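Local coordinates for filamentation induced by cAMP protein Fic (Desulfovibrio alaskensis, PDB 4RGL) that belongs to the Fic/DOC family of proteins and joins a mainly helical Fic region to a C-terminal domain of the helix-turn-helix clan, at residues N48-I53 and L64-V69; T70-G75 and E87-F92; T266-A271 and N300-P305; I312-P317 and Q325-T330. All coordinates share one frame; numbering follows the deposited sequence.

Contact 1 of 4, residues N48-I53 and L64-V69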
loop_
_atom_site.group_PDB
_atom_site.type_symbol
_atom_site.label_atom_id
_atom_site.label_comp_id
_atom_site.label_asym_id
_atom_site.label_seq_id
_atom_site.Cartn_x
_atom_site.Cartn_y
_atom_site.Cartn_z
ATOM N N ASN A 48 1.651 -4.295 0.407
ATOM C CA ASN A 48 1.334 -3.069 -0.319
ATOM C C ASN A 48 1.094 -1.918 0.638
ATOM O O ASN A 48 1.633 -0.827 0.435
ATOM C CB ASN A 48 0.118 -3.275 -1.205
ATOM C CG ASN A 48 0.384 -4.154 -2.395
ATOM O OD1 ASN A 48 1.537 -4.401 -2.774
ATOM N ND2 ASN A 48 -0.674 -4.563 -3.070
ATOM N N ARG A 49 0.292 -2.159 1.705
ATOM C CA ARG A 49 -0.000 -1.142 2.714
ATOM C C ARG A 49 1.303 -0.637 3.367
ATOM O O ARG A 49 1.488 0.568 3.494
ATOM C CB ARG A 49 -0.967 -1.701 3.777
ATOM C CG ARG A 49 -1.324 -0.710 4.906
ATOM C CD ARG A 49 -1.899 0.616 4.386
ATOM N NE ARG A 49 -3.016 0.420 3.450
ATOM C CZ ARG A 49 -4.280 0.235 3.824
ATOM N NH1 ARG A 49 -4.589 0.129 5.109
ATOM N NH2 ARG A 49 -5.231 0.098 2.916
ATOM N N ILE A 50 2.239 -1.565 3.701
ATOM C CA ILE A 50 3.530 -1.202 4.290
ATOM C C ILE A 50 4.337 -0.329 3.290
ATOM O O ILE A 50 4.905 0.691 3.690
ATOM C CB ILE A 50 4.324 -2.471 4.725
ATOM C CG1 ILE A 50 3.620 -3.177 5.921
ATOM C CG2 ILE A 50 5.775 -2.118 5.075
ATOM C CD1 ILE A 50 4.295 -4.514 6.396
ATOM N N ARG A 51 4.315 -0.696 1.973
ATOM C CA ARG A 51 4.982 0.085 0.920
ATOM C C ARG A 51 4.392 1.497 0.830
ATOM O O ARG A 51 5.143 2.470 0.731
ATOM C CB ARG A 51 4.870 -0.621 -0.441
ATOM C CG ARG A 51 5.735 -1.868 -0.562
ATOM C CD ARG A 51 5.577 -2.522 -1.916
ATOM N NE ARG A 51 6.036 -1.647 -2.995
ATOM C CZ ARG A 51 5.742 -1.836 -4.276
ATOM N NH1 ARG A 51 4.945 -2.835 -4.641
ATOM N NH2 ARG A 51 6.198 -0.999 -5.197
ATOM N N THR A 52 3.039 1.609 0.875
ATOM C CA THR A 52 2.341 2.903 0.863
ATOM C C THR A 52 2.803 3.782 2.055
ATOM O O THR A 52 3.175 4.944 1.863
ATOM C CB THR A 52 0.812 2.672 0.902
ATOM O OG1 THR A 52 0.392 2.133 -0.348
ATOM C CG2 THR A 52 0.030 3.951 1.205
ATOM N N ILE A 53 2.805 3.210 3.265
ATOM C CA ILE A 53 3.166 3.931 4.478
ATOM C C ILE A 53 4.639 4.358 4.425
ATOM O O ILE A 53 4.939 5.541 4.597
ATOM C CB ILE A 53 2.864 3.064 5.735
ATOM C CG1 ILE A 53 1.329 2.843 5.885
ATOM C CG2 ILE A 53 3.455 3.701 6.995
ATOM C CD1 ILE A 53 0.947 1.716 6.784
ATOM N N LEU A 64 13.427 5.898 7.951
ATOM C CA LEU A 64 13.227 4.454 8.130
ATOM C C LEU A 64 13.123 3.737 6.777
ATOM O O LEU A 64 12.524 4.269 5.832
ATOM C CB LEU A 64 11.981 4.172 8.971
ATOM C CG LEU A 64 12.084 4.555 10.452
ATOM C CD1 LEU A 64 10.741 4.503 11.111
ATOM C CD2 LEU A 64 13.066 3.662 11.182
ATOM N N THR A 65 13.746 2.543 6.674
ATOM C CA THR A 65 13.728 1.740 5.445
ATOM C C THR A 65 12.448 0.912 5.376
ATOM O O THR A 65 11.725 0.815 6.372
ATOM C CB THR A 65 14.977 0.823 5.380
ATOM O OG1 THR A 65 14.872 -0.197 6.380
ATOM C CG2 THR A 65 16.283 1.598 5.545
ATOM N N LEU A 66 12.189 0.268 4.220
ATOM C CA LEU A 66 11.023 -0.610 4.071
ATOM C C LEU A 66 11.120 -1.782 5.048
ATOM O O LEU A 66 10.152 -2.084 5.743
ATOM C CB LEU A 66 10.907 -1.124 2.617
ATOM C CG LEU A 66 9.626 -1.905 2.283
ATOM C CD1 LEU A 66 8.398 -1.025 2.412
ATOM C CD2 LEU A 66 9.692 -2.477 0.904
ATOM N N GLU A 67 12.331 -2.366 5.182
ATOM C CA GLU A 67 12.599 -3.455 6.125
ATOM C C GLU A 67 12.270 -3.017 7.576
ATOM O O GLU A 67 11.683 -3.792 8.337
ATOM C CB GLU A 67 14.075 -3.903 6.013
ATOM C CG GLU A 67 14.442 -5.078 6.915
ATOM C CD GLU A 67 15.908 -5.485 6.874
ATOM O OE1 GLU A 67 16.591 -5.163 5.873
ATOM O OE2 GLU A 67 16.357 -6.173 7.820
ATOM N N GLN A 68 12.618 -1.759 7.936
ATOM C CA GLN A 68 12.350 -1.220 9.276
ATOM C C GLN A 68 10.848 -0.989 9.483
ATOM O O GLN A 68 10.286 -1.470 10.467
ATOM C CB GLN A 68 13.126 0.089 9.506
ATOM C CG GLN A 68 14.630 -0.108 9.644
ATOM C CD GLN A 68 15.346 1.200 9.874
ATOM O OE1 GLN A 68 15.468 2.041 8.974
ATOM N NE2 GLN A 68 15.874 1.382 11.080
ATOM N N VAL A 69 10.190 -0.276 8.536
ATOM C CA VAL A 69 8.751 0.006 8.618
ATOM C C VAL A 69 7.960 -1.324 8.727
ATOM O O VAL A 69 7.037 -1.425 9.542
ATOM C CB VAL A 69 8.277 0.856 7.413
ATOM C CG1 VAL A 69 6.752 0.962 7.376
ATOM C CG2 VAL A 69 8.917 2.240 7.445
#
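Ile-50 and Val-69 bring two successive helices, 42-59 and 66-74, to a CA-CA separation of 6.9 Å. One turn back along the second helix, the Arg-51 CA to Leu-66 CA distance is 6.8 Å, so the first turn of helix 66-74 sits against the middle of helix 42-59. The contact is wholly apolar and centres on Ile-50. With CG1 of Ile-50 anti to the carbonyl carbon (chi1 -68°), its CG2 stands anti to the backbone N and serves two partners. Leu-66 CD1 meets this methyl at 3.9 Å, the two side chains crossing at about a right angle. Val-69 CG1 meets the same Ile-50 CG2 at 4.0 Å, these two side chains sliding past each other in opposite directions. The two helices follow each other in the chain, joined by the short loop that carries Leu-64 and Thr-65, and pack across one another in the mainly helical Fic/DOC-family part of the chain. The start of the second helix is fixed by a capping box: Gln-68 N donates to Thr-65 OG1 at 3.2 Å, and Thr-65 N returns a bond to Gln-68 OE1 at 2.9 Å. Leu-66 CD1 also lies on the backbone of Arg-51, 3.9 Å from its CA, and touches the CG methylene of the same residue. The Arg-51 chain then bends at chi3, and its NH2 has a long, weak ion pair with Glu-254. Ile-53 CG2 makes the longer contact with Val-69 CG1, 4.3 Å. Helix 82-95 covers this side through Val-88, packed on Leu-64.

Contact 2 of 4, residues T70-G75 and E87-F92; sequences TAVIDG and EVRNAF
Val-72 is the first residue of helix 66-74 to meet helix 82-95 here. Its CG1, anti to the backbone N (chi1 178°), meets Val-88 CG1 at 3.7 Å as the two valines cross at a slant. The same Val-72 methyl touches Arg-89 CG at 3.9 Å, so the arginine takes part through its aliphatic stem, while its NH1 is hydrogen-bonded to Gln-86. Ile-73 follows and splits its branches between two partners. The Ile-73 and Val-88 side chains cross at about a right angle, with Ile-73 CG1 3.8 Å from Val-88 CG1. The fold here is a pair of successive helices linked by a loop, with segment axes 9.6 Å apart at closest approach and a crossing angle of -62°. Ile-73 CG2 lies over one face of the Phe-92 ring in a CH-pi contact, 3.8 Å from the ring centroid and displaced toward the CD1-CE1 side. Ile-73 CD1 reaches back to the CB of Phe-92 at 4.1 Å. Helix 42-59 also packs here, with Leu-57 on Val-88 and Arg-46 on Phe-92.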
loop_
_atom_site.group_PDB
_atom_site.type_symbol
_atom_site.label_atom_id
_atom_site.label_comp_id
_atom_site.label_asym_id
_atom_site.label_seq_id
_atom_site.Cartn_x
_atom_site.Cartn_y
_atom_site.Cartn_z
ATOM N N THR A 70 8.390 -2.363 7.973
ATOM C CA THR A 70 7.786 -3.695 8.055
ATOM C C THR A 70 7.898 -4.236 9.484
ATOM O O THR A 70 6.895 -4.657 10.061
ATOM C CB THR A 70 8.459 -4.648 7.049
ATOM O OG1 THR A 70 8.337 -4.106 5.737
ATOM C CG2 THR A 70 7.868 -6.048 7.090
ATOM N N ALA A 71 9.113 -4.165 10.072
ATOM C CA ALA A 71 9.371 -4.663 11.418
ATOM C C ALA A 71 8.535 -3.904 12.473
ATOM O O ALA A 71 8.047 -4.521 13.420
ATOM C CB ALA A 71 10.848 -4.550 11.739
ATOM N N VAL A 72 8.349 -2.564 12.291
ATOM C CA VAL A 72 7.521 -1.754 13.205
ATOM C C VAL A 72 6.097 -2.277 13.199
ATOM O O VAL A 72 5.544 -2.579 14.254
ATOM C CB VAL A 72 7.553 -0.244 12.835
ATOM C CG1 VAL A 72 6.645 0.564 13.760
ATOM C CG2 VAL A 72 8.966 0.296 12.868
ATOM N N ILE A 73 5.509 -2.409 11.997
ATOM C CA ILE A 73 4.127 -2.836 11.826
ATOM C C ILE A 73 3.976 -4.340 12.191
ATOM O O ILE A 73 2.934 -4.736 12.707
ATOM C CB ILE A 73 3.649 -2.537 10.372
ATOM C CG1 ILE A 73 3.680 -1.002 10.100
ATOM C CG2 ILE A 73 2.242 -3.122 10.114
ATOM C CD1 ILE A 73 3.395 -0.584 8.636
ATOM N N ASP A 74 5.041 -5.150 11.986
ATOM C CA ASP A 74 5.000 -6.577 12.343
ATOM C C ASP A 74 5.030 -6.766 13.855
ATOM O O ASP A 74 4.480 -7.739 14.362
ATOM C CB ASP A 74 6.174 -7.345 11.697
ATOM C CG ASP A 74 5.955 -7.719 10.235
ATOM O OD1 ASP A 74 4.859 -7.407 9.693
ATOM O OD2 ASP A 74 6.843 -8.381 9.655
ATOM N N GLY A 75 5.668 -5.835 14.555
ATOM C CA GLY A 75 5.850 -5.917 15.999
ATOM C C GLY A 75 7.234 -6.406 16.374
ATOM O O GLY A 75 7.558 -6.517 17.562
ATOM N N GLU A 87 5.614 7.759 14.001
ATOM C CA GLU A 87 4.996 8.200 12.753
ATOM C C GLU A 87 4.432 6.997 12.000
ATOM O O GLU A 87 3.299 7.046 11.524
ATOM C CB GLU A 87 6.004 8.964 11.869
ATOM C CG GLU A 87 6.344 10.356 12.378
ATOM C CD GLU A 87 7.159 11.205 11.415
ATOM O OE1 GLU A 87 7.338 10.780 10.250
ATOM O OE2 GLU A 87 7.552 12.328 11.804
ATOM N N VAL A 88 5.197 5.870 11.982
ATOM C CA VAL A 88 4.792 4.628 11.312
ATOM C C VAL A 88 3.575 4.009 12.022
ATOM O O VAL A 88 2.602 3.644 11.364
ATOM C CB VAL A 88 5.969 3.614 11.241
ATOM C CG1 VAL A 88 5.513 2.284 10.648
ATOM C CG2 VAL A 88 7.138 4.188 10.446
ATOM N N ARG A 89 3.639 3.878 13.361
ATOM C CA ARG A 89 2.539 3.307 14.136
ATOM C C ARG A 89 1.248 4.100 13.900
ATOM O O ARG A 89 0.215 3.508 13.591
ATOM C CB ARG A 89 2.880 3.272 15.641
ATOM C CG ARG A 89 4.084 2.394 15.993
ATOM C CD ARG A 89 4.107 2.074 17.477
ATOM N NE ARG A 89 5.302 1.318 17.860
ATOM C CZ ARG A 89 6.381 1.869 18.414
ATOM N NH1 ARG A 89 6.417 3.174 18.663
ATOM N NH2 ARG A 89 7.427 1.116 18.733
ATOM N N ASN A 90 1.324 5.451 13.985
ATOM C CA ASN A 90 0.165 6.326 13.756
ATOM C C ASN A 90 -0.352 6.193 12.321
ATOM O O ASN A 90 -1.565 6.091 12.112
ATOM C CB ASN A 90 0.519 7.794 14.053
ATOM C CG ASN A 90 0.652 8.116 15.526
ATOM O OD1 ASN A 90 0.601 7.237 16.394
ATOM N ND2 ASN A 90 0.783 9.393 15.838
ATOM N N ALA A 91 0.570 6.181 11.326
ATOM C CA ALA A 91 0.194 6.036 9.917
ATOM C C ALA A 91 -0.545 4.714 9.680
ATOM O O ALA A 91 -1.647 4.719 9.119
ATOM C CB ALA A 91 1.424 6.114 9.035
ATOM N N PHE A 92 0.020 3.584 10.181
ATOM C CA PHE A 92 -0.622 2.274 10.050
ATOM C C PHE A 92 -2.012 2.288 10.689
ATOM O O PHE A 92 -2.962 1.773 10.105
ATOM C CB PHE A 92 0.246 1.164 10.677
ATOM C CG PHE A 92 -0.439 -0.183 10.720
ATOM C CD1 PHE A 92 -0.586 -0.945 9.565
ATOM C CD2 PHE A 92 -0.968 -0.677 11.911
ATOM C CE1 PHE A 92 -1.257 -2.169 9.597
ATOM C CE2 PHE A 92 -1.631 -1.903 11.942
ATOM C CZ PHE A 92 -1.762 -2.648 10.790
#

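Contact 3 of 4, residues T266-A271 and N300-P305; sequences TDQVAA and NNYLNP
Gln-268 lies across one face of the Tyr-302 ring. Its CB makes a CH-pi contact 3.8 Å from the ring centroid, 15° off the normal and shifted somewhat toward the rim. The two side chains cross at a slant, and Gln-268 CG comes to 3.5 Å from Tyr-302 OH. CG is placed there anti to the carbonyl carbon (chi1 -74°), beside the backbone N. A bend at chi2 follows, and the side-chain amide ends up steeply turned, its plane 80° from that of the ring. Nearer the root of the tyrosine, the Gln-268 carbonyl O lies by CD2 of Tyr-302. These residues join the first and third helices of a winged-helix arrangement, helices 267-276 and 295-308, consistent with the helix-turn-helix clan; the segment axes pass 8.5 Å apart. Leu-290 of the intervening helix 283-290 also touches Tyr-302. The helices come nearest in backbone at Val-269 and Tyr-302, whose CA atoms are 5.4 Å apart. Helix 295-308 has a wide pi-type turn at 300-303, and its Asn-301 O faces Gln-268 CB at 3.4 Å. One turn after Asn-301, Pro-305 CB meets Val-269 CG2 at 3.8 Å, these side chains also crossing aslant. Proline has no N-H to give to the preceding turn, and the helix is kinked at this point. Ala-306 adds to the apolar surface around Val-269.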
loop_
_atom_site.group_PDB
_atom_site.type_symbol
_atom_site.label_atom_id
_atom_site.label_comp_id
_atom_site.label_asym_id
_atom_site.label_seq_id
_atom_site.Cartn_x
_atom_site.Cartn_y
_atom_site.Cartn_z
ATOM N N THR A 266 -0.963 -29.039 0.156
ATOM C CA THR A 266 -2.074 -29.423 1.040
ATOM C C THR A 266 -1.603 -29.378 2.517
ATOM O O THR A 266 -0.396 -29.398 2.770
ATOM C CB THR A 266 -2.594 -30.832 0.652
ATOM O OG1 THR A 266 -2.510 -30.997 -0.764
ATOM C CG2 THR A 266 -4.020 -31.079 1.126
ATOM N N ASP A 267 -2.560 -29.312 3.490
ATOM C CA ASP A 267 -2.217 -29.305 4.934
ATOM C C ASP A 267 -1.428 -30.577 5.319
ATOM O O ASP A 267 -0.601 -30.538 6.237
ATOM C CB ASP A 267 -3.488 -29.185 5.800
ATOM C CG ASP A 267 -4.139 -27.809 5.759
ATOM O OD1 ASP A 267 -3.396 -26.802 5.643
ATOM O OD2 ASP A 267 -5.370 -27.729 5.974
ATOM N N GLN A 268 -1.671 -31.695 4.588
ATOM C CA GLN A 268 -0.950 -32.955 4.784
ATOM C C GLN A 268 0.487 -32.846 4.237
ATOM O O GLN A 268 1.440 -33.222 4.923
ATOM C CB GLN A 268 -1.701 -34.127 4.098
ATOM C CG GLN A 268 -2.978 -34.586 4.841
ATOM C CD GLN A 268 -4.090 -33.557 4.815
ATOM O OE1 GLN A 268 -4.247 -32.794 3.857
ATOM N NE2 GLN A 268 -4.937 -33.579 5.834
ATOM N N VAL A 269 0.636 -32.287 3.009
ATOM C CA VAL A 269 1.939 -32.137 2.342
ATOM C C VAL A 269 2.795 -31.057 3.064
ATOM O O VAL A 269 4.012 -31.217 3.179
ATOM C CB VAL A 269 1.759 -31.795 0.834
ATOM C CG1 VAL A 269 3.112 -31.719 0.121
ATOM C CG2 VAL A 269 0.844 -32.808 0.150
ATOM N N ALA A 270 2.147 -29.972 3.557
ATOM C CA ALA A 270 2.845 -28.888 4.267
ATOM C C ALA A 270 3.480 -29.393 5.572
ATOM O O ALA A 270 4.597 -28.991 5.909
ATOM C CB ALA A 270 1.879 -27.751 4.566
ATOM N N ALA A 271 2.775 -30.299 6.291
ATOM C CA ALA A 271 3.265 -30.868 7.552
ATOM C C ALA A 271 4.494 -31.771 7.323
ATOM O O ALA A 271 5.379 -31.831 8.182
ATOM C CB ALA A 271 2.158 -31.657 8.231
ATOM N N ASN A 300 -0.171 -42.494 0.566
ATOM C CA ASN A 300 -1.094 -41.918 -0.425
ATOM C C ASN A 300 -1.347 -40.403 -0.204
ATOM O O ASN A 300 -1.569 -39.681 -1.182
ATOM C CB ASN A 300 -2.441 -42.663 -0.402
ATOM C CG ASN A 300 -2.338 -44.138 -0.729
ATOM O OD1 ASN A 300 -1.456 -44.578 -1.479
ATOM N ND2 ASN A 300 -3.278 -44.922 -0.222
ATOM N N ASN A 301 -1.418 -39.948 1.074
ATOM C CA ASN A 301 -1.815 -38.561 1.373
ATOM C C ASN A 301 -0.614 -37.674 1.761
ATOM O O ASN A 301 -0.763 -36.452 1.832
ATOM C CB ASN A 301 -2.861 -38.528 2.509
ATOM C CG ASN A 301 -4.136 -39.296 2.208
ATOM O OD1 ASN A 301 -4.354 -39.793 1.092
ATOM N ND2 ASN A 301 -5.017 -39.388 3.197
ATOM N N TYR A 302 0.557 -38.277 2.036
ATOM C CA TYR A 302 1.705 -37.501 2.510
ATOM C C TYR A 302 2.956 -37.721 1.625
ATOM O O TYR A 302 3.448 -36.767 1.018
ATOM C CB TYR A 302 2.029 -37.855 3.982
ATOM C CG TYR A 302 0.985 -37.373 4.971
ATOM C CD1 TYR A 302 -0.200 -38.078 5.162
ATOM C CD2 TYR A 302 1.228 -36.274 5.788
ATOM C CE1 TYR A 302 -1.164 -37.639 6.070
ATOM C CE2 TYR A 302 0.284 -35.843 6.721
ATOM C CZ TYR A 302 -0.909 -36.532 6.863
ATOM O OH TYR A 302 -1.849 -36.101 7.766
ATOM N N LEU A 303 3.489 -38.964 1.592
ATOM C CA LEU A 303 4.771 -39.254 0.948
ATOM C C LEU A 303 4.688 -39.130 -0.601
ATOM O O LEU A 303 5.507 -38.423 -1.192
ATOM C CB LEU A 303 5.268 -40.658 1.341
ATOM C CG LEU A 303 6.749 -40.962 1.028
ATOM C CD1 LEU A 303 7.674 -39.925 1.664
ATOM C CD2 LEU A 303 7.126 -42.336 1.503
ATOM N N ASN A 304 3.716 -39.834 -1.253
ATOM C CA ASN A 304 3.577 -39.798 -2.726
ATOM C C ASN A 304 3.203 -38.363 -3.244
ATOM O O ASN A 304 3.811 -37.899 -4.210
ATOM C CB ASN A 304 2.541 -40.823 -3.215
ATOM C CG ASN A 304 3.009 -42.263 -3.124
ATOM O OD1 ASN A 304 4.209 -42.561 -3.182
ATOM N ND2 ASN A 304 2.063 -43.190 -3.083
ATOM N N PRO A 305 2.226 -37.633 -2.604
ATOM C CA PRO A 305 1.883 -36.282 -3.106
ATOM C C PRO A 305 3.091 -35.333 -3.102
ATOM O O PRO A 305 3.289 -34.588 -4.064
ATOM C CB PRO A 305 0.801 -35.805 -2.128
ATOM C CG PRO A 305 0.243 -37.040 -1.545
ATOM C CD PRO A 305 1.368 -38.018 -1.465
#

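Contact 4 of 4, residues I312-P317 and Q325-T330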
loop_
_atom_site.group_PDB
_atom_site.type_symbol
_atom_site.label_atom_id
_atom_site.label_comp_id
_atom_site.label_asym_id
_atom_site.label_seq_id
_atom_site.Cartn_x
_atom_site.Cartn_y
_atom_site.Cartn_z
ATOM N N ILE A 312 10.078 -33.304 -2.372
ATOM C CA ILE A 312 10.995 -34.178 -1.643
ATOM C C ILE A 312 11.677 -35.170 -2.627
ATOM O O ILE A 312 11.074 -35.551 -3.637
ATOM C CB ILE A 312 10.215 -34.935 -0.501
ATOM C CG1 ILE A 312 11.166 -35.584 0.508
ATOM C CG2 ILE A 312 9.198 -35.949 -1.064
ATOM C CD1 ILE A 312 11.767 -34.640 1.468
ATOM N N GLU A 313 12.935 -35.563 -2.338
ATOM C CA GLU A 313 13.647 -36.546 -3.166
ATOM C C GLU A 313 14.198 -37.696 -2.295
ATOM O O GLU A 313 14.250 -37.574 -1.069
ATOM C CB GLU A 313 14.788 -35.880 -3.971
ATOM C CG GLU A 313 15.930 -35.344 -3.117
ATOM C CD GLU A 313 17.078 -34.743 -3.908
ATOM O OE1 GLU A 313 17.462 -35.335 -4.944
ATOM O OE2 GLU A 313 17.650 -33.730 -3.444
ATOM N N ARG A 314 14.599 -38.808 -2.935
ATOM C CA ARG A 314 15.112 -39.979 -2.230
ATOM C C ARG A 314 16.625 -39.898 -2.048
ATOM O O ARG A 314 17.340 -39.472 -2.960
ATOM C CB ARG A 314 14.742 -41.263 -2.981
ATOM C CG ARG A 314 13.280 -41.640 -2.838
ATOM C CD ARG A 314 12.885 -42.722 -3.811
ATOM N NE ARG A 314 11.518 -43.181 -3.580
ATOM C CZ ARG A 314 10.826 -43.909 -4.450
ATOM N NH1 ARG A 314 11.337 -44.192 -5.642
ATOM N NH2 ARG A 314 9.593 -44.301 -4.163
ATOM N N THR A 315 17.119 -40.333 -0.868
ATOM C CA THR A 315 18.555 -40.385 -0.575
ATOM C C THR A 315 19.206 -41.493 -1.419
ATOM O O THR A 315 20.377 -41.385 -1.793
ATOM C CB THR A 315 18.776 -40.610 0.939
ATOM O OG1 THR A 315 18.038 -39.628 1.666
ATOM C CG2 THR A 315 20.251 -40.549 1.334
ATOM N N GLN A 316 18.420 -42.536 -1.760
ATOM C CA GLN A 316 18.877 -43.636 -2.611
ATOM C C GLN A 316 18.008 -43.713 -3.900
ATOM O O GLN A 316 17.075 -44.518 -3.973
ATOM C CB GLN A 316 18.830 -44.974 -1.836
ATOM C CG GLN A 316 19.645 -44.962 -0.537
ATOM C CD GLN A 316 19.531 -46.263 0.226
ATOM O OE1 GLN A 316 19.184 -47.312 -0.326
ATOM N NE2 GLN A 316 19.883 -46.232 1.501
ATOM N N PRO A 317 18.256 -42.824 -4.907
ATOM C CA PRO A 317 17.395 -42.824 -6.108
ATOM C C PRO A 317 17.639 -44.048 -7.007
ATOM O O PRO A 317 16.750 -44.433 -7.767
ATOM C CB PRO A 317 17.783 -41.519 -6.830
ATOM C CG PRO A 317 18.634 -40.747 -5.837
ATOM C CD PRO A 317 19.275 -41.763 -4.975
ATOM N N GLN A 325 15.638 -46.606 2.999
ATOM C CA GLN A 325 15.228 -45.425 2.236
ATOM C C GLN A 325 14.966 -44.229 3.162
ATOM O O GLN A 325 14.231 -44.353 4.147
ATOM C CB GLN A 325 13.964 -45.735 1.398
ATOM C CG GLN A 325 13.550 -44.607 0.441
ATOM C CD GLN A 325 14.528 -44.440 -0.696
ATOM O OE1 GLN A 325 15.468 -43.640 -0.631
ATOM N NE2 GLN A 325 14.326 -45.194 -1.765
ATOM N N ARG A 326 15.579 -43.070 2.843
ATOM C CA ARG A 326 15.373 -41.823 3.589
ATOM C C ARG A 326 15.025 -40.692 2.606
ATOM O O ARG A 326 15.097 -40.899 1.391
ATOM C CB ARG A 326 16.619 -41.472 4.428
ATOM C CG ARG A 326 17.064 -42.617 5.356
ATOM C CD ARG A 326 18.182 -42.207 6.284
ATOM N NE ARG A 326 17.713 -41.302 7.329
ATOM C CZ ARG A 326 17.288 -41.706 8.523
ATOM N NH1 ARG A 326 17.291 -42.998 8.835
ATOM N NH2 ARG A 326 16.873 -40.822 9.420
ATOM N N TYR A 327 14.563 -39.526 3.119
ATOM C CA TYR A 327 14.068 -38.456 2.243
ATOM C C TYR A 327 14.642 -37.070 2.638
ATOM O O TYR A 327 14.639 -36.706 3.816
ATOM C CB TYR A 327 12.525 -38.416 2.270
ATOM C CG TYR A 327 11.884 -39.726 1.856
ATOM C CD1 TYR A 327 11.644 -40.014 0.517
ATOM C CD2 TYR A 327 11.558 -40.696 2.801
ATOM C CE1 TYR A 327 11.093 -41.235 0.126
ATOM C CE2 TYR A 327 11.016 -41.923 2.422
ATOM C CZ TYR A 327 10.778 -42.187 1.083
ATOM O OH TYR A 327 10.235 -43.391 0.705
ATOM N N ARG A 328 15.099 -36.288 1.622
ATOM C CA ARG A 328 15.658 -34.931 1.813
ATOM C C ARG A 328 14.969 -33.919 0.860
ATOM O O ARG A 328 14.587 -34.285 -0.254
ATOM C CB ARG A 328 17.193 -34.933 1.593
ATOM C CG ARG A 328 17.636 -35.630 0.300
ATOM C CD ARG A 328 19.141 -35.795 0.234
ATOM N NE ARG A 328 19.538 -36.727 -0.823
ATOM C CZ ARG A 328 19.874 -36.353 -2.054
ATOM N NH1 ARG A 328 19.901 -35.067 -2.378
ATOM N NH2 ARG A 328 20.213 -37.261 -2.960
ATOM N N LEU A 329 14.757 -32.665 1.334
ATOM C CA LEU A 329 14.031 -31.636 0.559
ATOM C C LEU A 329 14.846 -31.144 -0.666
ATOM O O LEU A 329 16.078 -31.224 -0.670
ATOM C CB LEU A 329 13.671 -30.429 1.459
ATOM C CG LEU A 329 12.571 -30.666 2.513
ATOM C CD1 LEU A 329 12.442 -29.483 3.434
ATOM C CD2 LEU A 329 11.234 -30.955 1.858
ATOM N N THR A 330 14.135 -30.609 -1.692
ATOM C CA THR A 330 14.752 -30.039 -2.899
ATOM C C THR A 330 14.513 -28.512 -2.936
ATOM O O THR A 330 15.176 -27.763 -2.214
ATOM C CB THR A 330 14.199 -30.731 -4.171
ATOM O OG1 THR A 330 12.768 -30.683 -4.148
ATOM C CG2 THR A 330 14.659 -32.157 -4.297
#
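The Arg-328 guanidinium has Glu-313 over one face and Thr-315 CA at its edge, near its plane. The strands that carry these groups, 312-314 and 326-329, form an antiparallel hairpin, probably the wing, consistent with a winged-helix fold. Glu-313 CG stands 4.0 Å above the Arg-328 guanidinium plane, toward the rim, and the carboxylate is turned 44° from it. Glu-313 OE2 forms a salt bridge with Arg-328 NH1 at 2.8 Å. In both residues CG lies between the backbone N and the carbonyl carbon (chi1 67° in Glu-313, 49° in Arg-328), on the same face of the sheet. The second guanidinium, of Arg-314, has Tyr-327 CE1 at its edge, the two side chains lying side by side and pointing the same way; Tyr-327 CE1 touches the Arg-314 CG methylene at 3.7 Å. Glu-313 and Arg-328 are the hairpin's hydrogen-bonded pair: Glu-313 N gives to Arg-328 O at 3.0 Å, and Arg-328 N returns a bond to Glu-313 O. Beyond them Thr-315 N donates to Arg-326 O at 3.1 Å from above the carbonyl plane. Gln-325 OE1 accepts a weak bond from Gln-316 N, while its NE2 is held by Pro-320 O. On the face with Tyr-327, Ile-312 CG1 meets Tyr-327 CB at 3.6 Å and Ile-312 CD1 meets Leu-329 CD2 at 3.7 Å. Ile-276 of helix 267-276 packs against all three. The Glu-313 O also receives a CA-H...O contact from Tyr-327 CA at 3.4 Å.

Overall arrangement
The four contacts fall into two separate groups. Contacts 1 and 2 have centres about 8 Å apart and share helix 66-74, whose beginning packs on helix 42-59 and whose end packs on helix 82-95. Val-69 CG1 touches Val-88 CG1 at 3.7 Å, and Ile-53 CD1 touches Phe-92 CA, tying the three helices into one cluster. Contacts 3 and 4 lie in the C-terminal domain, centres about 15 Å apart, and meet where Leu-303 CD2 of helix 295-308 packs on Tyr-327 OH at 3.4 Å. The groups do not touch: contacts 1 and 3 have centres about 36 Å apart and nearest atoms about 23 Å apart.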